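Local structure of RNA-dependent RNA polymerase (Toscana virus, 6QW0) at residues P32-V37 and I189-R194. The protein probably cleaves capped host RNAs through its metal-dependent N-terminal endonuclease domain, supplying primers for viral transcription. Sequence-based numbering, arbitrary orientation.
With SO4 (sulfate ion), chain E.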
# COMPACT_ATOMS: atom_id res chain seq x y z
N PRO A 32 -5.02 10.75 -20.76
CA PRO A 32 -5.97 11.70 -20.18
C PRO A 32 -6.05 11.53 -18.67
O PRO A 32 -6.00 10.42 -18.14
CB PRO A 32 -7.30 11.34 -20.85
CG PRO A 32 -6.91 10.65 -22.11
CD PRO A 32 -5.65 9.91 -21.79
N ILE A 33 -6.18 12.66 -17.98
CA ILE A 33 -6.29 12.72 -16.53
C ILE A 33 -7.67 13.29 -16.22
O ILE A 33 -8.04 14.33 -16.78
CB ILE A 33 -5.20 13.61 -15.91
CG1 ILE A 33 -3.81 13.11 -16.32
CG2 ILE A 33 -5.34 13.69 -14.39
CD1 ILE A 33 -2.68 14.07 -15.93
N PRO A 34 -8.48 12.65 -15.38
CA PRO A 34 -9.86 13.12 -15.21
C PRO A 34 -9.93 14.44 -14.47
O PRO A 34 -9.16 14.71 -13.53
CB PRO A 34 -10.53 12.00 -14.41
CG PRO A 34 -9.39 11.42 -13.60
CD PRO A 34 -8.18 11.49 -14.53
N ALA A 35 -10.87 15.28 -14.90
CA ALA A 35 -11.21 16.49 -14.17
C ALA A 35 -11.80 16.14 -12.80
O ALA A 35 -12.29 15.04 -12.58
CB ALA A 35 -12.24 17.31 -14.95
N TYR A 36 -11.73 17.10 -11.89
CA TYR A 36 -12.31 16.95 -10.56
C TYR A 36 -12.92 18.28 -10.14
O TYR A 36 -12.43 19.36 -10.50
CB TYR A 36 -11.26 16.49 -9.50
CG TYR A 36 -9.95 17.26 -9.55
CD1 TYR A 36 -8.92 16.86 -10.40
CD2 TYR A 36 -9.76 18.42 -8.79
CE1 TYR A 36 -7.73 17.58 -10.47
CE2 TYR A 36 -8.57 19.14 -8.86
CZ TYR A 36 -7.56 18.71 -9.71
OH TYR A 36 -6.38 19.42 -9.79
N VAL A 37 -14.01 18.20 -9.37
CA VAL A 37 -14.67 19.37 -8.81
C VAL A 37 -14.70 19.18 -7.30
O VAL A 37 -15.24 18.17 -6.82
CB VAL A 37 -16.08 19.57 -9.37
CG1 VAL A 37 -16.73 20.81 -8.74
CG2 VAL A 37 -16.06 19.69 -10.89
N ILE A 189 -0.71 2.80 -9.91
CA ILE A 189 -0.26 3.43 -8.68
C ILE A 189 0.24 4.85 -8.95
O ILE A 189 -0.16 5.81 -8.27
CB ILE A 189 0.82 2.56 -8.01
CG1 ILE A 189 0.18 1.25 -7.51
CG2 ILE A 189 1.49 3.32 -6.87
CD1 ILE A 189 1.17 0.08 -7.42
N VAL A 190 1.12 5.01 -9.94
CA VAL A 190 1.68 6.32 -10.24
C VAL A 190 0.58 7.27 -10.72
O VAL A 190 0.51 8.43 -10.29
CB VAL A 190 2.82 6.21 -11.26
CG1 VAL A 190 3.32 7.60 -11.66
CG2 VAL A 190 3.97 5.38 -10.69
N PHE A 191 -0.30 6.80 -11.60
CA PHE A 191 -1.39 7.65 -12.09
C PHE A 191 -2.26 8.16 -10.95
O PHE A 191 -2.61 9.35 -10.89
CB PHE A 191 -2.22 6.86 -13.10
CG PHE A 191 -3.25 7.69 -13.83
CD1 PHE A 191 -4.52 7.86 -13.30
CD2 PHE A 191 -2.94 8.28 -15.05
CE1 PHE A 191 -5.47 8.61 -13.96
CE2 PHE A 191 -3.90 9.04 -15.72
CZ PHE A 191 -5.16 9.20 -15.18
N ARG A 192 -2.63 7.28 -10.02
CA ARG A 192 -3.45 7.70 -8.88
C ARG A 192 -2.69 8.65 -7.96
O ARG A 192 -3.29 9.58 -7.40
CB ARG A 192 -3.92 6.46 -8.09
CG ARG A 192 -4.91 5.58 -8.87
CD ARG A 192 -5.40 4.37 -8.01
NE ARG A 192 -6.11 4.80 -6.81
CZ ARG A 192 -7.42 4.68 -6.63
NH1 ARG A 192 -8.19 4.13 -7.56
NH2 ARG A 192 -7.97 5.13 -5.51
N PHE A 193 -1.38 8.43 -7.79
CA PHE A 193 -0.56 9.32 -6.96
C PHE A 193 -0.51 10.72 -7.56
O PHE A 193 -0.67 11.71 -6.85
CB PHE A 193 0.85 8.75 -6.79
CG PHE A 193 1.77 9.58 -5.93
CD1 PHE A 193 1.41 9.95 -4.64
CD2 PHE A 193 3.03 9.95 -6.40
CE1 PHE A 193 2.27 10.70 -3.85
CE2 PHE A 193 3.90 10.69 -5.60
CZ PHE A 193 3.52 11.06 -4.33
N ARG A 194 -0.31 10.81 -8.88
CA ARG A 194 -0.23 12.11 -9.52
C ARG A 194 -1.54 12.87 -9.36
O ARG A 194 -1.54 14.08 -9.08
CB ARG A 194 0.11 11.94 -11.00
CG ARG A 194 1.52 11.41 -11.24
CD ARG A 194 1.75 11.23 -12.72
NE ARG A 194 3.13 10.88 -13.02
CZ ARG A 194 3.61 10.76 -14.26
NH1 ARG A 194 2.82 10.97 -15.30
NH2 ARG A 194 4.88 10.44 -14.44
S SO4 E . 5.82 8.70 -17.68
O1 SO4 E . 5.35 8.46 -19.03
O2 SO4 E . 5.52 10.07 -17.28
O3 SO4 E . 7.26 8.46 -17.62
O4 SO4 E . 5.13 7.77 -16.79
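The extended Pro-Ile-Pro segment leading into strand 36-39 packs on one phenylalanine of helix 183-203, within the cap-snatching endonuclease domain. Phe-191 carries the contact from the helix side. Its CG lies anti to the backbone N (chi1 -171°), which lets the end of the ring reach residues 32-34. Pro-32 O lies in the ring plane at its edge, 3.3 Å from Phe-191 CZ. A hydrogen bond from Gln-58 NE2 supplies the polar partner of this oxygen, which the C-H edge of the ring does not replace. The side chains of Pro-34 and Phe-191 approach each other from opposite directions, and Pro-34 CD meets the ring edge 3.8 Å from Phe-191 CZ. Ile-33 touches the ring twice: its CA lies 3.9 Å from Phe-191 CZ, and its CG1 4.1 Å from Phe-191 CE2. No hydrogen bond joins the two segments; the contact is apolar packing plus one carbonyl at a ring edge.

Nearly one turn further along the helix, Arg-194 reaches a sulfate, probably from the crystallisation liquor, with an extended chain. Its NH2 donates an almost straight bond to sulfate O2 (2.9 Å, 166°), and NH1 adds a weak one. Arg-194 NE bonds to Phe-172 O, and Ser-26 OG and the backbone N atoms of Ile-28 and Tyr-29 also bind the sulfate.

Helix 183-203 lies between strand 36-39, whose Tyr-36 touches Leu-195 and Ile-199, and strand 163-171, where Val-190 and Phe-193 pack on Val-170.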